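Local coordinates for protein glucose-6-phosphate 1-dehydrogenase (Kluyveromyces lactis, PDB 7E6I) that catalyses the NADP+-dependent oxidation of glucose 6-phosphate to 6-phosphogluconolactone, the first and rate-limiting step of the oxidative pentose phosphate pathway, at residues F321-E326 with V331-R336; I363-L368 with G479-K484; N383-T386 with A390-N393. All coordinates share one frame; numbering follows the deposited sequence.

Contact 1: residues F321-E326 with V331-R336; sequences FKIANE and VPIVMR
F321 and I333 form an antiparallel hydrogen-bonded pair where the adjacent strands 316-321 and 333-338 of the large mixed sheet come together. The two backbone bonds of the pair run from F321 N to I333 O (2.7 Å) and from I333 N to F321 O (3.1 Å). On the sheet face carrying both side chains, F321 CB lies 4.0 Å from I333 CB. With CG beside the backbone N (chi1 -70°), the F321 ring extends along the strand until CE2 meets M335 CB at 3.9 Å. M335 SD and CE both lie by the CE2 corner of the ring, CE turned there by an almost eclipsed chi3 (7°), in an oblique Met-aromatic contact with SD 4.9 Å from the ring centroid. At the other end CD1 of I323 packs against CD1 of I333 (3.7 Å). Where the strands part, a water accepts from I323 N and donates to V331 O, while the aliphatic part of K322 runs alongside V331 O and P332. The two backbone bonds thus fix the strand register, the water takes over where the chains are too far apart to bond directly, and the apolar face packs on M242, L246 and L250 of helix 236-254.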
ATOM      1  N   PHE A 321      -1.687  14.081 -13.866  1.00 24.36           N
ATOM      2  CA  PHE A 321      -0.492  13.390 -14.318  1.00 24.26           C
ATOM      3  C   PHE A 321      -0.586  13.143 -15.810  1.00 27.65           C
ATOM      4  O   PHE A 321      -1.681  13.025 -16.370  1.00 26.17           O
ATOM      5  CB  PHE A 321      -0.312  12.049 -13.605  1.00 23.47           C
ATOM      6  CG  PHE A 321       0.049  12.176 -12.159  1.00 23.88           C
ATOM      7  CD1 PHE A 321       1.377  12.213 -11.771  1.00 22.53           C
ATOM      8  CD2 PHE A 321      -0.938  12.247 -11.188  1.00 23.77           C
ATOM      9  CE1 PHE A 321       1.718  12.323 -10.437  1.00 22.26           C
ATOM     10  CE2 PHE A 321      -0.608  12.363  -9.852  1.00 25.94           C
ATOM     11  CZ  PHE A 321       0.735  12.395  -9.477  1.00 24.82           C
ATOM     12  N   LYS A 322       0.575  13.046 -16.446  1.00 25.25           N
ATOM     13  CA  LYS A 322       0.655  12.690 -17.852  1.00 28.43           C
ATOM     14  C   LYS A 322       1.791  11.698 -18.018  1.00 28.78           C
ATOM     15  O   LYS A 322       2.869  11.868 -17.438  1.00 27.14           O
ATOM     16  CB  LYS A 322       0.902  13.907 -18.739  1.00 25.45           C
ATOM     17  CG  LYS A 322      -0.298  14.857 -18.859  1.00 31.60           C
ATOM     18  CD  LYS A 322      -1.384  14.307 -19.836  1.00 34.28           C
ATOM     19  CE  LYS A 322      -2.583  15.285 -19.987  1.00 35.02           C
ATOM     20  NZ  LYS A 322      -2.658  15.901 -21.359  1.00 38.65           N
ATOM     21  N   ILE A 323       1.549  10.668 -18.812  1.00 24.94           N
ATOM     22  CA  ILE A 323       2.555   9.660 -19.099  1.00 26.06           C
ATOM     23  C   ILE A 323       2.894   9.757 -20.577  1.00 27.95           C
ATOM     24  O   ILE A 323       2.013   9.619 -21.435  1.00 27.43           O
ATOM     25  CB  ILE A 323       2.068   8.262 -18.731  1.00 24.28           C
ATOM     26  CG1 ILE A 323       1.634   8.227 -17.269  1.00 23.55           C
ATOM     27  CG2 ILE A 323       3.141   7.244 -19.077  1.00 23.73           C
ATOM     28  CD1 ILE A 323       1.154   6.860 -16.830  1.00 18.82           C
ATOM     29  N   ALA A 324       4.168   9.991 -20.875  1.00 26.82           N
ATOM     30  CA  ALA A 324       4.588  10.249 -22.247  1.00 29.09           C
ATOM     31  C   ALA A 324       5.101   8.958 -22.886  1.00 28.19           C
ATOM     32  O   ALA A 324       6.296   8.739 -23.050  1.00 29.57           O
ATOM     33  CB  ALA A 324       5.645  11.346 -22.269  1.00 25.79           C
ATOM     34  N   ASN A 325       4.171   8.076 -23.234  1.00 25.70           N
ATOM     35  CA  ASN A 325       4.538   6.932 -24.048  1.00 25.79           C
ATOM     36  C   ASN A 325       3.403   6.636 -25.008  1.00 27.06           C
ATOM     37  O   ASN A 325       2.387   7.339 -25.038  1.00 26.68           O
ATOM     38  CB  ASN A 325       4.934   5.704 -23.205  1.00 27.30           C
ATOM     39  CG  ASN A 325       3.785   5.098 -22.412  1.00 24.40           C
ATOM     40  OD1 ASN A 325       2.598   5.348 -22.676  1.00 21.86           O
ATOM     41  ND2 ASN A 325       4.146   4.268 -21.421  1.00 22.53           N
ATOM     42  N   GLU A 326       3.583   5.572 -25.792  1.00 27.38           N
ATOM     43  CA  GLU A 326       2.664   5.296 -26.885  1.00 31.52           C
ATOM     44  C   GLU A 326       1.264   4.940 -26.384  1.00 31.24           C
ATOM     45  O   GLU A 326       0.262   5.317 -27.015  1.00 30.15           O
ATOM     46  CB  GLU A 326       3.221   4.176 -27.751  1.00 34.91           C
ATOM     47  CG  GLU A 326       2.335   3.873 -28.926  1.00 45.01           C
ATOM     48  CD  GLU A 326       3.098   3.239 -30.058  1.00 57.96           C
ATOM     49  OE1 GLU A 326       3.398   2.023 -29.964  1.00 56.00           O
ATOM     50  OE2 GLU A 326       3.392   3.964 -31.036  1.00 71.49           O
ATOM     51  N   VAL A 331      -3.505  11.141 -22.416  1.00 26.00           N
ATOM     52  CA  VAL A 331      -4.604  10.745 -21.540  1.00 26.06           C
ATOM     53  C   VAL A 331      -4.438  11.470 -20.212  1.00 28.06           C
ATOM     54  O   VAL A 331      -3.421  11.280 -19.526  1.00 26.33           O
ATOM     55  CB  VAL A 331      -4.648   9.223 -21.334  1.00 24.81           C
ATOM     56  CG1 VAL A 331      -5.799   8.845 -20.424  1.00 21.14           C
ATOM     57  CG2 VAL A 331      -4.770   8.508 -22.666  1.00 25.44           C
ATOM     58  N   PRO A 332      -5.393  12.302 -19.800  1.00 26.61           N
ATOM     59  CA  PRO A 332      -5.252  12.973 -18.500  1.00 29.45           C
ATOM     60  C   PRO A 332      -5.508  11.987 -17.369  1.00 26.46           C
ATOM     61  O   PRO A 332      -6.511  11.274 -17.369  1.00 25.37           O
ATOM     62  CB  PRO A 332      -6.313  14.080 -18.539  1.00 28.30           C
ATOM     63  CG  PRO A 332      -7.154  13.813 -19.767  1.00 27.59           C
ATOM     64  CD  PRO A 332      -6.700  12.548 -20.422  1.00 25.00           C
ATOM     65  N   ILE A 333      -4.585  11.946 -16.408  1.00 24.02           N
ATOM     66  CA  ILE A 333      -4.676  11.074 -15.245  1.00 24.89           C
ATOM     67  C   ILE A 333      -4.806  11.937 -13.995  1.00 26.73           C
ATOM     68  O   ILE A 333      -4.080  12.925 -13.841  1.00 27.48           O
ATOM     69  CB  ILE A 333      -3.446  10.163 -15.166  1.00 25.74           C
ATOM     70  CG1 ILE A 333      -3.441   9.218 -16.357  1.00 24.36           C
ATOM     71  CG2 ILE A 333      -3.383   9.417 -13.846  1.00 23.58           C
ATOM     72  CD1 ILE A 333      -2.080   8.631 -16.606  1.00 25.40           C
ATOM     73  N   VAL A 334      -5.731  11.585 -13.107  1.00 25.39           N
ATOM     74  CA  VAL A 334      -5.886  12.306 -11.851  1.00 23.63           C
ATOM     75  C   VAL A 334      -5.754  11.328 -10.690  1.00 22.61           C
ATOM     76  O   VAL A 334      -6.386  10.260 -10.681  1.00 22.25           O
ATOM     77  CB  VAL A 334      -7.228  13.054 -11.779  1.00 23.63           C
ATOM     78  CG1 VAL A 334      -7.425  13.650 -10.374  1.00 23.69           C
ATOM     79  CG2 VAL A 334      -7.287  14.147 -12.822  1.00 24.29           C
ATOM     80  N   MET A 335      -4.937  11.693  -9.711  1.00 23.11           N
ATOM     81  CA  MET A 335      -4.946  11.051  -8.403  1.00 22.14           C
ATOM     82  C   MET A 335      -5.509  12.057  -7.417  1.00 24.15           C
ATOM     83  O   MET A 335      -5.095  13.220  -7.414  1.00 26.89           O
ATOM     84  CB  MET A 335      -3.546  10.624  -7.977  1.00 19.39           C
ATOM     85  CG  MET A 335      -3.100   9.282  -8.550  1.00 29.31           C
ATOM     86  SD  MET A 335      -1.461   8.783  -7.935  1.00 44.47           S
ATOM     87  CE  MET A 335      -1.193  10.054  -6.708  1.00 20.82           C
ATOM     88  N   ARG A 336      -6.454  11.625  -6.594  1.00 23.55           N
ATOM     89  CA  ARG A 336      -7.049  12.538  -5.632  1.00 26.29           C
ATOM     90  C   ARG A 336      -7.273  11.809  -4.315  1.00 23.56           C
ATOM     91  O   ARG A 336      -7.795  10.691  -4.296  1.00 25.01           O
ATOM     92  CB  ARG A 336      -8.354  13.152  -6.171  1.00 23.46           C
ATOM     93  CG  ARG A 336      -9.473  12.179  -6.561  1.00 22.94           C
ATOM     94  CD  ARG A 336     -10.562  12.971  -7.301  1.00 24.94           C
ATOM     95  NE  ARG A 336     -11.566  12.178  -8.019  1.00 24.67           N
ATOM     96  CZ  ARG A 336     -12.707  11.759  -7.476  1.00 29.07           C
ATOM     97  NH1 ARG A 336     -12.965  12.048  -6.211  1.00 29.94           N
ATOM     98  NH2 ARG A 336     -13.594  11.064  -8.187  1.00 29.61           N
TER
HETATM   99  O   HOH W   1      -0.923  10.492 -20.129  1.00 30.22           O

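Contact 2: residues I363-L368 with G479-K484; sequences IPNNEL and GYTFSK
E367 and Y480 make the close part of this contact, in which the C-terminal tail beyond helix 471-476 lies against the start of strand 367-373. The tyrosine hydroxyl donates to the carboxylate, Y480 OH to E367 OE2 at 2.5 Å. With CG anti to the backbone N (chi1 -168°), Y480 brings its hydroxyl up to the carboxylate, and E367 reaches out to it on a chain extended beyond CG. The two planes stand 75° apart; OE2 lies at the ring edge, in its plane, while the hydroxyl comes to OE2 from above the carboxylate plane, 36° out of it. R349, which probably belongs to the second NADP+ site, forms a salt bridge with the same OE2, and Q351 donates to OE1. Packing is looser farther along the tail. There the side chains of N365 and T481 cross at about a right angle, with N365 OD1 3.7 Å from T481 CG2, whereas N365 ND2 is bonded to F352 O. S483 is exposed and makes no direct contact, but a water spans the gap, donating to N365 O (2.9 Å) and to E367 OE1 (3.3 Å) and accepting a weak bond from S483 OG. Arginine, glutamine, tyrosine and water would be expected to stabilise negative charge on E367. Its bond to Y480 directly links the segments; Q351, accepting from T481 N, and Q213, donating to G479 O, add polar ties between tail and sheet.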
ATOM      1  N   ILE A 363     -25.192   8.267 -26.885  1.00 39.98           N
ATOM      2  CA  ILE A 363     -25.178   7.206 -25.882  1.00 34.77           C
ATOM      3  C   ILE A 363     -24.057   7.526 -24.905  1.00 31.74           C
ATOM      4  O   ILE A 363     -23.012   8.033 -25.321  1.00 34.11           O
ATOM      5  CB  ILE A 363     -25.003   5.842 -26.578  1.00 40.70           C
ATOM      6  CG1 ILE A 363     -26.281   5.033 -26.496  1.00 39.36           C
ATOM      7  CG2 ILE A 363     -23.782   5.057 -26.124  1.00 38.77           C
ATOM      8  CD1 ILE A 363     -27.206   5.324 -27.664  1.00 45.96           C
ATOM      9  N   PRO A 364     -24.214   7.272 -23.615  1.00 31.62           N
ATOM     10  CA  PRO A 364     -23.163   7.666 -22.664  1.00 32.14           C
ATOM     11  C   PRO A 364     -21.901   6.814 -22.780  1.00 31.60           C
ATOM     12  O   PRO A 364     -21.921   5.671 -23.241  1.00 28.40           O
ATOM     13  CB  PRO A 364     -23.824   7.499 -21.291  1.00 27.86           C
ATOM     14  CG  PRO A 364     -25.079   6.760 -21.517  1.00 29.48           C
ATOM     15  CD  PRO A 364     -25.381   6.645 -22.979  1.00 31.19           C
ATOM     16  N   ASN A 365     -20.787   7.418 -22.374  1.00 30.80           N
ATOM     17  CA  ASN A 365     -19.502   6.735 -22.331  1.00 29.23           C
ATOM     18  C   ASN A 365     -19.568   5.498 -21.449  1.00 26.89           C
ATOM     19  O   ASN A 365     -20.146   5.526 -20.358  1.00 27.41           O
ATOM     20  CB  ASN A 365     -18.414   7.668 -21.793  1.00 27.78           C
ATOM     21  CG  ASN A 365     -18.356   8.995 -22.531  1.00 31.74           C
ATOM     22  OD1 ASN A 365     -19.299   9.788 -22.492  1.00 33.96           O
ATOM     23  ND2 ASN A 365     -17.245   9.246 -23.202  1.00 32.16           N
ATOM     24  N   ASN A 366     -18.968   4.411 -21.929  1.00 22.48           N
ATOM     25  CA  ASN A 366     -18.655   3.303 -21.046  1.00 23.34           C
ATOM     26  C   ASN A 366     -17.688   3.743 -19.964  1.00 23.14           C
ATOM     27  O   ASN A 366     -16.879   4.656 -20.143  1.00 21.71           O
ATOM     28  CB  ASN A 366     -18.040   2.145 -21.811  1.00 23.53           C
ATOM     29  CG  ASN A 366     -18.959   1.627 -22.849  1.00 25.23           C
ATOM     30  OD1 ASN A 366     -18.727   1.800 -24.042  1.00 27.69           O
ATOM     31  ND2 ASN A 366     -20.048   1.017 -22.408  1.00 25.86           N
ATOM     32  N   GLU A 367     -17.755   3.039 -18.848  1.00 24.98           N
ATOM     33  CA  GLU A 367     -17.060   3.430 -17.645  1.00 23.83           C
ATOM     34  C   GLU A 367     -16.784   2.162 -16.864  1.00 22.56           C
ATOM     35  O   GLU A 367     -17.606   1.247 -16.853  1.00 24.08           O
ATOM     36  CB  GLU A 367     -17.911   4.414 -16.842  1.00 22.69           C
ATOM     37  CG  GLU A 367     -17.130   5.423 -16.063  1.00 28.04           C
ATOM     38  CD  GLU A 367     -17.964   6.659 -15.697  1.00 32.36           C
ATOM     39  OE1 GLU A 367     -18.517   7.355 -16.599  1.00 32.52           O
ATOM     40  OE2 GLU A 367     -18.057   6.928 -14.487  1.00 33.68           O
ATOM     41  N   LEU A 368     -15.613   2.101 -16.242  1.00 23.29           N
ATOM     42  CA  LEU A 368     -15.219   0.964 -15.430  1.00 23.23           C
ATOM     43  C   LEU A 368     -14.810   1.491 -14.070  1.00 23.26           C
ATOM     44  O   LEU A 368     -13.959   2.382 -13.986  1.00 23.35           O
ATOM     45  CB  LEU A 368     -14.057   0.191 -16.068  1.00 23.62           C
ATOM     46  CG  LEU A 368     -13.380  -0.860 -15.173  1.00 25.66           C
ATOM     47  CD1 LEU A 368     -14.350  -1.976 -14.874  1.00 25.01           C
ATOM     48  CD2 LEU A 368     -12.088  -1.407 -15.820  1.00 23.52           C
ATOM     49  N   GLY A 479     -10.720  15.465 -18.689  1.00 32.05           N
ATOM     50  CA  GLY A 479     -11.286  14.507 -19.608  1.00 32.28           C
ATOM     51  C   GLY A 479     -12.455  13.718 -19.089  1.00 30.83           C
ATOM     52  O   GLY A 479     -12.963  12.854 -19.814  1.00 33.21           O
ATOM     53  N   TYR A 480     -12.912  13.975 -17.871  1.00 30.27           N
ATOM     54  CA  TYR A 480     -14.079  13.258 -17.381  1.00 29.41           C
ATOM     55  C   TYR A 480     -15.365  13.926 -17.862  1.00 32.62           C
ATOM     56  O   TYR A 480     -15.574  15.128 -17.677  1.00 34.70           O
ATOM     57  CB  TYR A 480     -14.074  13.159 -15.865  1.00 27.17           C
ATOM     58  CG  TYR A 480     -15.115  12.184 -15.400  1.00 28.45           C
ATOM     59  CD1 TYR A 480     -14.862  10.813 -15.418  1.00 25.47           C
ATOM     60  CD2 TYR A 480     -16.367  12.616 -14.990  1.00 28.18           C
ATOM     61  CE1 TYR A 480     -15.813   9.906 -15.013  1.00 26.73           C
ATOM     62  CE2 TYR A 480     -17.326  11.712 -14.580  1.00 30.45           C
ATOM     63  CZ  TYR A 480     -17.039  10.355 -14.595  1.00 30.81           C
ATOM     64  OH  TYR A 480     -17.982   9.443 -14.196  1.00 30.15           O
ATOM     65  N   THR A 481     -16.230  13.136 -18.474  1.00 30.73           N
ATOM     66  CA  THR A 481     -17.496  13.611 -19.010  1.00 33.84           C
ATOM     67  C   THR A 481     -18.579  13.218 -18.014  1.00 33.08           C
ATOM     68  O   THR A 481     -18.784  12.029 -17.746  1.00 31.29           O
ATOM     69  CB  THR A 481     -17.736  13.004 -20.392  1.00 33.80           C
ATOM     70  OG1 THR A 481     -16.920  13.694 -21.341  1.00 38.43           O
ATOM     71  CG2 THR A 481     -19.206  13.111 -20.812  1.00 33.45           C
ATOM     72  N   PHE A 482     -19.239  14.209 -17.428  1.00 32.18           N
ATOM     73  CA  PHE A 482     -20.288  13.895 -16.473  1.00 33.67           C
ATOM     74  C   PHE A 482     -21.566  13.597 -17.235  1.00 31.99           C
ATOM     75  O   PHE A 482     -21.751  14.052 -18.366  1.00 31.79           O
ATOM     76  CB  PHE A 482     -20.493  15.039 -15.472  1.00 32.27           C
ATOM     77  CG  PHE A 482     -19.366  15.177 -14.476  1.00 31.29           C
ATOM     78  CD1 PHE A 482     -19.353  14.411 -13.310  1.00 31.46           C
ATOM     79  CD2 PHE A 482     -18.331  16.064 -14.695  1.00 30.20           C
ATOM     80  CE1 PHE A 482     -18.308  14.509 -12.401  1.00 29.05           C
ATOM     81  CE2 PHE A 482     -17.284  16.174 -13.790  1.00 32.27           C
ATOM     82  CZ  PHE A 482     -17.274  15.388 -12.635  1.00 30.10           C
ATOM     83  N   SER A 483     -22.438  12.797 -16.627  1.00 33.69           N
ATOM     84  CA  SER A 483     -23.657  12.382 -17.311  1.00 37.99           C
ATOM     85  C   SER A 483     -24.814  12.378 -16.324  1.00 41.21           C
ATOM     86  O   SER A 483     -24.634  12.599 -15.122  1.00 40.07           O
ATOM     87  CB  SER A 483     -23.492  11.000 -17.957  1.00 41.49           C
ATOM     88  OG  SER A 483     -22.729  10.117 -17.144  1.00 34.71           O
ATOM     89  N   LYS A 484     -26.014  12.138 -16.849  1.00 44.49           N
ATOM     90  CA  LYS A 484     -27.190  11.919 -16.010  1.00 48.19           C
ATOM     91  C   LYS A 484     -27.045  10.610 -15.231  1.00 53.54           C
ATOM     92  O   LYS A 484     -27.627  10.444 -14.154  1.00 62.83           O
ATOM     93  CB  LYS A 484     -28.463  11.891 -16.856  1.00 50.43           C
ATOM     94  CG  LYS A 484     -28.727  13.154 -17.654  1.00 47.57           C
ATOM     95  CD  LYS A 484     -30.008  13.837 -17.199  1.00 44.76           C
ATOM     96  CE  LYS A 484     -30.870  14.210 -18.406  1.00 51.73           C
ATOM     97  NZ  LYS A 484     -32.052  15.044 -18.034  1.00 53.15           N
TER
HETATM   98  O   HOH W   2     -20.838   7.928 -18.850  1.00 50.83           O

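Contact 3: residues N383-T386 with A390-N393; sequences NAKT and ANEN
E392 O takes two hydrogen bonds from T386, both at 2.8 Å: T386 N approaches nearly along the C=O axis, with an N-H...O angle of 169°, and T386 OG1 donates from above the carbonyl plane. The threonine can do both because its OG1 sits beside its own backbone N (chi1 -48°). The ammonium group of K385 closes the turn end, its NZ 2.8 Å from A390 O and 3.1 Å from T386 O, with a further bond to G388 O. Bends at chi3 and chi4 curl the lysine back over the loop, placing NZ where it bridges T386 O and A390 O, two acceptors that lie close together. The whole is the outer end of a beta hairpin joining strands 377-385 and 393-401, with K385 and N393 an antiparallel non-hydrogen-bonded pair. Further in, N393 ND2 donates to N383 OD1 (3.0 Å) from above the carbonyl plane of N383, the amide planes being 62° apart; N393 OD1 receives a weak bond from A384 N at 3.1 Å. N383 ND2 is bonded to P364 O. Packing is slight: T386 CG2 lies 3.9 Å from A390 CB, and the K385 side chain crosses that of N391 at about a right angle, its CD nearest N391 OD1.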
ATOM      1  N   ASN A 383     -24.203  -0.295 -22.354  1.00 27.72           N
ATOM      2  CA  ASN A 383     -25.296   0.174 -23.181  1.00 29.57           C
ATOM      3  C   ASN A 383     -25.969  -1.017 -23.829  1.00 28.94           C
ATOM      4  O   ASN A 383     -25.323  -2.018 -24.144  1.00 27.96           O
ATOM      5  CB  ASN A 383     -24.794   1.139 -24.246  1.00 29.78           C
ATOM      6  CG  ASN A 383     -24.398   2.462 -23.658  1.00 29.30           C
ATOM      7  OD1 ASN A 383     -25.189   3.080 -22.943  1.00 29.95           O
ATOM      8  ND2 ASN A 383     -23.163   2.893 -23.914  1.00 25.99           N
ATOM      9  N   ALA A 384     -27.273  -0.905 -24.017  1.00 31.45           N
ATOM     10  CA  ALA A 384     -28.012  -2.020 -24.583  1.00 32.90           C
ATOM     11  C   ALA A 384     -29.333  -1.496 -25.098  1.00 34.76           C
ATOM     12  O   ALA A 384     -29.870  -0.509 -24.584  1.00 35.71           O
ATOM     13  CB  ALA A 384     -28.238  -3.140 -23.559  1.00 33.85           C
ATOM     14  N   LYS A 385     -29.834  -2.155 -26.131  1.00 33.46           N
ATOM     15  CA  LYS A 385     -31.160  -1.852 -26.633  1.00 37.43           C
ATOM     16  C   LYS A 385     -32.219  -2.148 -25.572  1.00 38.13           C
ATOM     17  O   LYS A 385     -32.164  -3.161 -24.871  1.00 39.27           O
ATOM     18  CB  LYS A 385     -31.431  -2.658 -27.897  1.00 36.09           C
ATOM     19  CG  LYS A 385     -32.544  -2.086 -28.753  1.00 38.60           C
ATOM     20  CD  LYS A 385     -33.057  -3.112 -29.746  1.00 38.50           C
ATOM     21  CE  LYS A 385     -34.067  -4.051 -29.081  1.00 43.54           C
ATOM     22  NZ  LYS A 385     -35.451  -3.589 -29.319  1.00 40.47           N
ATOM     23  N   THR A 386     -33.179  -1.245 -25.452  1.00 38.97           N
ATOM     24  CA  THR A 386     -34.354  -1.514 -24.634  1.00 44.34           C
ATOM     25  C   THR A 386     -35.079  -2.758 -25.139  1.00 43.00           C
ATOM     26  O   THR A 386     -35.376  -2.854 -26.340  1.00 40.68           O
ATOM     27  CB  THR A 386     -35.301  -0.324 -24.657  1.00 47.18           C
ATOM     28  OG1 THR A 386     -34.559   0.879 -24.410  1.00 45.85           O
ATOM     29  CG2 THR A 386     -36.366  -0.496 -23.586  1.00 51.24           C
ATOM     30  N   ALA A 390     -39.499  -1.267 -28.316  1.00 42.41           N
ATOM     31  CA  ALA A 390     -38.766  -0.025 -28.166  1.00 43.12           C
ATOM     32  C   ALA A 390     -37.392  -0.138 -28.802  1.00 47.94           C
ATOM     33  O   ALA A 390     -36.711  -1.159 -28.681  1.00 45.15           O
ATOM     34  CB  ALA A 390     -38.628   0.316 -26.690  1.00 42.67           C
ATOM     35  N   ASN A 391     -36.988   0.922 -29.492  1.00 49.28           N
ATOM     36  CA  ASN A 391     -35.658   0.949 -30.083  1.00 50.01           C
ATOM     37  C   ASN A 391     -34.839   2.115 -29.544  1.00 54.24           C
ATOM     38  O   ASN A 391     -34.404   2.987 -30.303  1.00 61.56           O
ATOM     39  CB  ASN A 391     -35.746   1.021 -31.596  1.00 49.43           C
ATOM     40  CG  ASN A 391     -34.519   0.480 -32.251  1.00 55.79           C
ATOM     41  OD1 ASN A 391     -34.307  -0.734 -32.278  1.00 62.07           O
ATOM     42  ND2 ASN A 391     -33.675   1.368 -32.762  1.00 58.88           N
ATOM     43  N   GLU A 392     -34.645   2.155 -28.237  1.00 47.19           N
ATOM     44  CA  GLU A 392     -33.837   3.180 -27.606  1.00 45.57           C
ATOM     45  C   GLU A 392     -32.744   2.511 -26.789  1.00 44.02           C
ATOM     46  O   GLU A 392     -32.796   1.309 -26.499  1.00 40.83           O
ATOM     47  CB  GLU A 392     -34.680   4.098 -26.707  1.00 49.63           C
ATOM     48  CG  GLU A 392     -35.878   4.758 -27.411  1.00 57.15           C
ATOM     49  CD  GLU A 392     -35.464   5.886 -28.345  1.00 65.31           C
ATOM     50  OE1 GLU A 392     -34.254   6.219 -28.383  1.00 65.95           O
ATOM     51  OE2 GLU A 392     -36.345   6.431 -29.052  1.00 69.19           O
ATOM     52  N   ASN A 393     -31.739   3.295 -26.434  1.00 41.06           N
ATOM     53  CA  ASN A 393     -30.686   2.800 -25.575  1.00 36.34           C
ATOM     54  C   ASN A 393     -31.111   2.928 -24.125  1.00 36.00           C
ATOM     55  O   ASN A 393     -31.742   3.908 -23.733  1.00 36.35           O
ATOM     56  CB  ASN A 393     -29.390   3.570 -25.788  1.00 33.31           C
ATOM     57  CG  ASN A 393     -28.259   3.065 -24.898  1.00 33.39           C
ATOM     58  OD1 ASN A 393     -27.721   1.996 -25.135  1.00 38.22           O
ATOM     59  ND2 ASN A 393     -27.887   3.835 -23.891  1.00 30.26           N
TER

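Overall arrangement
All three contacts reach the large mixed sheet of the C-terminal domain; apolar packing is prominent in contact 1, whereas contacts 2 and 3, farther out, are mainly polar. Contact 1 is the buried one, joining neighbouring strands in the sheet interior under helix 236-254, with apolar side chains beside its backbone bonds. Contact 2, partly buried, sets a strand start against the tail and relies on a carboxylate. Contact 3 is a surface hairpin end held by threonine, lysine and asparagine groups, most of them bonded to backbone carbonyls. Contacts 1 and 2 meet where P332 packs on G479; contacts 2 and 3 share adjacent strands, and I363 packs against N383 and N393. Contacts 1 and 3 do not touch.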